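Aromatic amino acid aminotransferase I (Candida albicans WO-1, PDB 6HNU) probably catalyses the pyridoxal-phosphate-dependent transfer of the amino group from an aromatic L-amino acid to 2-oxoglutarate, giving an aromatic oxo-acid and L-glutamate. Local coordinates at residues B[45-50]-B[102-107]; B[135-140]-B[329-334]. All coordinates share one frame; numbering follows the deposited sequence.

How the contacts relate
Both segments of contact 1 come earlier in the chain than those of contact 2, and the two centres lie about 15 Å apart on the same side of the chain's centre. Contact 1 joins loops 45-50 and 102-107 far from that centre, against the second subunit. Contact 2, deeper inside, sets strand 133-138, an outermost strand of the mixed sheet within this chain, against the loop leading into helix 334-377. They meet where Asn331 ND2 probably donates to Ser107 O. Tyr105 of contact 1 reaches into the second subunit's cofactor site, whereas Gly140 of contact 2 lines that of its own chain. Each active site of the dimer is thus built from both subunits.

Contact 1. Residues B[45-50]-B[102-107]; sequences GGLPLS and SLQYGS. With PLP (pyridoxal-5'-phosphate), chain D; PHE (phenylalanine), chain E.
Ser50 and Gln104 make the closest backbone approach, with Ser50 CA 6.9 Å from Gln104 CA; Leu47 CA and Tyr105 CA come next at 7.3 Å. Neither segment is a strand here, and the bond across is made by a side-chain amide on a backbone carbonyl. In Gln104, chi1 (-175°) sets CG anti to the backbone N and the bend at chi2 sets CD; the side chain and Pro48 reach toward each other tip to tip. NE2 donates to Pro48 O at 2.8 Å; this acceptor lies close to the Gln104 amide plane, while the donor is tilted from the carbonyl plane of Pro48. OE1 takes a 2.9 Å bond from Tyr105 N on an in-plane lone pair, and also rests against Pro48 CD. With both amide atoms engaged, the group's rotation is fixed.

This is the rim of a fold type I aminotransferase site completed by a second subunit: Tyr105 OH donates a very short bond, 2.5 Å, to O3P of a pyridoxal phosphate held by Thr142, Ser297, Ser299 and Arg307 of that subunit, and is also hydrogen-bonded to NZ of Lys300 of that subunit. The bound phenylalanine lies over one face of the Tyr105 ring, its CD1 3.8 Å above the plane and offset toward the rim. The ligand's N lies at covalent distance from the cofactor's C4A, an adduct as in an external aldimine. Pro48 CD sits at the ring edge, while Leu47 CD2 approaches obliquely, 3.9 Å from Tyr105 CD2, and touches the ligand's CE1 at 3.7 Å. Gly46, bare of a side chain, lets the ligand's OXT come near its CA.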
# COMPACT_ATOMS: atom_id res chain seq x y z
N GLY B 45 2.32 -16.51 -18.62
CA GLY B 45 2.40 -15.71 -17.38
C GLY B 45 3.50 -14.66 -17.39
O GLY B 45 4.14 -14.43 -18.46
N GLY B 46 3.71 -14.02 -16.23
CA GLY B 46 4.66 -12.89 -16.06
C GLY B 46 5.49 -13.00 -14.79
O GLY B 46 6.07 -11.96 -14.38
N LEU B 47 5.56 -14.18 -14.18
CA LEU B 47 6.20 -14.34 -12.84
C LEU B 47 7.71 -14.41 -13.01
O LEU B 47 8.20 -15.19 -13.82
CB LEU B 47 5.73 -15.62 -12.17
CG LEU B 47 4.33 -15.63 -11.58
CD1 LEU B 47 4.17 -16.85 -10.67
CD2 LEU B 47 4.01 -14.34 -10.82
N PRO B 48 8.51 -13.68 -12.21
CA PRO B 48 9.95 -13.84 -12.25
C PRO B 48 10.21 -15.17 -11.52
O PRO B 48 9.31 -15.73 -10.89
CB PRO B 48 10.46 -12.60 -11.51
CG PRO B 48 9.39 -12.40 -10.45
CD PRO B 48 8.09 -12.76 -11.14
N LEU B 49 11.43 -15.67 -11.65
CA LEU B 49 11.82 -16.97 -11.07
C LEU B 49 12.43 -16.62 -9.71
O LEU B 49 13.17 -15.60 -9.61
CB LEU B 49 12.73 -17.76 -12.04
CG LEU B 49 13.81 -17.03 -12.86
CD1 LEU B 49 13.30 -15.90 -13.76
CD2 LEU B 49 14.94 -16.51 -11.97
N SER B 50 12.12 -17.40 -8.67
CA SER B 50 12.65 -17.18 -7.31
C SER B 50 14.18 -17.36 -7.28
O SER B 50 14.83 -16.85 -6.36
CB SER B 50 11.92 -18.02 -6.29
OG SER B 50 12.40 -19.37 -6.28
N SER B 102 7.06 -16.06 -0.11
CA SER B 102 6.64 -14.76 0.48
C SER B 102 7.16 -13.56 -0.34
O SER B 102 6.54 -12.49 -0.28
CB SER B 102 7.01 -14.66 1.97
OG SER B 102 8.34 -15.11 2.21
N LEU B 103 8.27 -13.69 -1.06
CA LEU B 103 8.87 -12.61 -1.91
C LEU B 103 8.43 -12.75 -3.39
O LEU B 103 8.81 -11.89 -4.22
CB LEU B 103 10.40 -12.63 -1.77
CG LEU B 103 10.95 -12.27 -0.40
CD1 LEU B 103 12.46 -12.16 -0.46
CD2 LEU B 103 10.33 -10.96 0.11
N GLN B 104 7.62 -13.76 -3.70
CA GLN B 104 6.97 -13.92 -5.03
C GLN B 104 5.63 -13.17 -5.02
O GLN B 104 5.02 -13.05 -3.97
CB GLN B 104 6.76 -15.41 -5.32
CG GLN B 104 6.20 -15.71 -6.71
CD GLN B 104 7.01 -15.08 -7.83
OE1 GLN B 104 6.85 -13.90 -8.16
NE2 GLN B 104 7.91 -15.85 -8.42
N TYR B 105 5.13 -12.74 -6.18
CA TYR B 105 3.71 -12.31 -6.26
C TYR B 105 2.84 -13.47 -5.74
O TYR B 105 3.19 -14.65 -5.94
CB TYR B 105 3.32 -11.97 -7.68
CG TYR B 105 3.98 -10.76 -8.28
CD1 TYR B 105 3.56 -9.48 -7.95
CD2 TYR B 105 5.02 -10.89 -9.19
CE1 TYR B 105 4.11 -8.37 -8.54
CE2 TYR B 105 5.61 -9.78 -9.76
CZ TYR B 105 5.15 -8.52 -9.44
OH TYR B 105 5.73 -7.43 -9.99
N GLY B 106 1.73 -13.16 -5.07
CA GLY B 106 0.78 -14.22 -4.70
C GLY B 106 -0.64 -13.70 -4.57
O GLY B 106 -0.90 -12.55 -4.98
N SER B 107 -1.53 -14.51 -4.00
CA SER B 107 -2.97 -14.18 -3.81
C SER B 107 -3.07 -12.87 -3.02
O SER B 107 -2.37 -12.73 -1.97
CB SER B 107 -3.71 -15.28 -3.10
OG SER B 107 -5.02 -14.83 -2.75
N1 PLP D . 3.60 -2.33 -14.41
C2 PLP D . 3.65 -3.17 -15.44
C2A PLP D . 3.49 -2.64 -16.81
C3 PLP D . 3.85 -4.55 -15.24
O3 PLP D . 3.86 -5.38 -16.32
C4 PLP D . 3.96 -5.05 -13.92
C4A PLP D . 4.14 -6.48 -13.70
C5 PLP D . 3.90 -4.13 -12.86
C6 PLP D . 3.66 -2.81 -13.15
C5A PLP D . 4.00 -4.59 -11.43
O4P PLP D . 4.80 -3.66 -10.63
P PLP D . 5.01 -3.81 -9.04
O1P PLP D . 3.67 -3.45 -8.40
O2P PLP D . 6.14 -2.84 -8.83
O3P PLP D . 5.42 -5.26 -8.80
N PHE E . 3.13 -7.49 -13.80
CA PHE E . 2.77 -8.81 -13.19
C PHE E . 2.16 -9.72 -14.27
O PHE E . 1.15 -10.40 -14.06
CB PHE E . 1.85 -8.59 -11.97
CG PHE E . 1.08 -9.80 -11.50
CD1 PHE E . 1.72 -11.02 -11.30
CD2 PHE E . -0.28 -9.72 -11.26
CE1 PHE E . 1.01 -12.13 -10.87
CE2 PHE E . -0.98 -10.83 -10.82
CZ PHE E . -0.34 -12.03 -10.62
OXT PHE E . 2.69 -9.80 -15.40

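Contact 2. Residues B[135-140]-B[329-334]; sequences VIVSVG and VQNPSG. With PLP (pyridoxal-5'-phosphate), chain I.
Ser138, whose carbonyl O rests on Pro332 CG, turns its hydroxyl the other way: OG accepts from Gly140 N at 3.1 Å with a fairly straight N-H (151°), an ST turn at the end of strand 133-138. Between these residues Val139 points at the opposing loop. Its CG1, anti to the carbonyl carbon (chi1 -61°), presses on Pro332 CA at 3.6 Å and also meets the ring at CB and CG, while CG2 reaches tip to tip toward Val329 CG1 at 4.1 Å. Val137, two residues earlier and also directed toward 329-334, crosses the proline obliquely, its CG2 lying 3.6 Å from Pro332 CD. Pro332 thus wedges between the two valines. Asn331 OD1 touches Val137 CG2, with the amide's ND2 engaged by segment 102-107.

The strand leads to Gly140, the N-cap of helix 141-152, and Gly140 CA lies 3.5 Å from O1P of the cofactor phosphate. Across the contact, Ser333 N-caps helix 334-377, with OG accepting from Ser336 N. Val329 packs on Val329 of the second subunit, and Ser333 on Ser333 of the second subunit.

The shared surface is therefore almost wholly apolar, joining the turn at the phosphate to the dimer interface by van der Waals packing without directional bonds, while the N-terminal end of helix 141-152 would favour the phosphate's negative charge.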
# COMPACT_ATOMS: atom_id res chain seq x y z
N VAL B 135 -11.31 -13.10 6.73
CA VAL B 135 -10.27 -12.06 6.90
C VAL B 135 -9.46 -12.00 5.61
O VAL B 135 -9.18 -13.05 4.99
CB VAL B 135 -9.40 -12.39 8.12
CG1 VAL B 135 -10.24 -12.39 9.38
CG2 VAL B 135 -8.71 -13.71 7.97
N ILE B 136 -9.08 -10.79 5.22
CA ILE B 136 -8.10 -10.51 4.14
C ILE B 136 -7.04 -9.58 4.73
O ILE B 136 -7.29 -8.90 5.74
CB ILE B 136 -8.81 -9.91 2.91
CG1 ILE B 136 -9.54 -8.60 3.22
CG2 ILE B 136 -9.75 -10.96 2.31
CD1 ILE B 136 -10.02 -7.81 2.00
N VAL B 137 -5.87 -9.59 4.14
CA VAL B 137 -4.77 -8.71 4.58
C VAL B 137 -5.03 -7.28 4.09
O VAL B 137 -5.76 -7.05 3.08
CB VAL B 137 -3.42 -9.27 4.12
CG1 VAL B 137 -3.18 -10.60 4.78
CG2 VAL B 137 -3.30 -9.34 2.60
N SER B 138 -4.49 -6.35 4.86
CA SER B 138 -4.35 -4.92 4.49
C SER B 138 -2.90 -4.52 4.73
O SER B 138 -2.15 -5.29 5.37
CB SER B 138 -5.27 -4.08 5.32
OG SER B 138 -4.75 -3.93 6.63
N VAL B 139 -2.52 -3.33 4.28
CA VAL B 139 -1.20 -2.75 4.64
C VAL B 139 -1.38 -1.73 5.76
O VAL B 139 -0.54 -0.79 5.90
CB VAL B 139 -0.48 -2.21 3.39
CG1 VAL B 139 -0.24 -3.34 2.40
CG2 VAL B 139 -1.23 -1.10 2.70
N GLY B 140 -2.35 -1.99 6.62
CA GLY B 140 -2.69 -1.14 7.76
C GLY B 140 -4.04 -0.48 7.62
O GLY B 140 -4.63 -0.51 6.52
N VAL B 329 -2.84 -1.61 -3.86
CA VAL B 329 -1.62 -1.91 -3.06
C VAL B 329 -1.00 -3.26 -3.41
O VAL B 329 0.18 -3.43 -3.06
CB VAL B 329 -1.86 -1.77 -1.55
CG1 VAL B 329 -2.13 -0.32 -1.22
CG2 VAL B 329 -2.97 -2.67 -1.05
N GLN B 330 -1.77 -4.18 -4.00
CA GLN B 330 -1.34 -5.51 -4.49
C GLN B 330 -1.26 -6.49 -3.31
O GLN B 330 -2.07 -7.47 -3.24
CB GLN B 330 -0.07 -5.30 -5.31
CG GLN B 330 -0.02 -6.16 -6.56
CD GLN B 330 0.50 -7.53 -6.22
OE1 GLN B 330 1.31 -7.69 -5.31
NE2 GLN B 330 0.00 -8.52 -6.94
N ASN B 331 -0.38 -6.23 -2.34
CA ASN B 331 -0.17 -7.12 -1.19
C ASN B 331 0.74 -6.42 -0.20
O ASN B 331 1.47 -5.55 -0.61
CB ASN B 331 0.49 -8.44 -1.61
CG ASN B 331 -0.53 -9.56 -1.68
OD1 ASN B 331 -1.44 -9.61 -0.84
ND2 ASN B 331 -0.36 -10.47 -2.63
N PRO B 332 0.71 -6.77 1.10
CA PRO B 332 1.72 -6.28 2.02
C PRO B 332 3.10 -6.78 1.62
O PRO B 332 3.20 -7.81 0.91
CB PRO B 332 1.33 -6.95 3.35
CG PRO B 332 -0.12 -7.30 3.18
CD PRO B 332 -0.23 -7.70 1.73
N SER B 333 4.14 -6.11 2.13
CA SER B 333 5.53 -6.58 2.11
C SER B 333 5.60 -8.06 2.51
O SER B 333 5.08 -8.44 3.63
CB SER B 333 6.40 -5.79 3.04
OG SER B 333 7.67 -6.43 3.21
N GLY B 334 6.29 -8.84 1.69
CA GLY B 334 6.52 -10.27 1.96
C GLY B 334 7.41 -10.40 3.18
O GLY B 334 7.29 -11.37 3.93
N1 PLP I . -7.05 4.68 12.39
C2 PLP I . -7.06 5.47 13.47
C2A PLP I . -8.37 5.93 14.01
C3 PLP I . -5.88 5.88 14.07
O3 PLP I . -5.96 6.75 15.13
C4 PLP I . -4.65 5.46 13.53
C4A PLP I . -3.39 5.90 14.13
C5 PLP I . -4.66 4.59 12.42
C6 PLP I . -5.88 4.26 11.88
C5A PLP I . -3.39 4.16 11.74
O4P PLP I . -3.40 2.73 11.48
P PLP I . -2.30 1.98 10.69
O1P PLP I . -2.74 0.55 10.87
O2P PLP I . -0.94 2.33 11.36
O3P PLP I . -2.37 2.47 9.24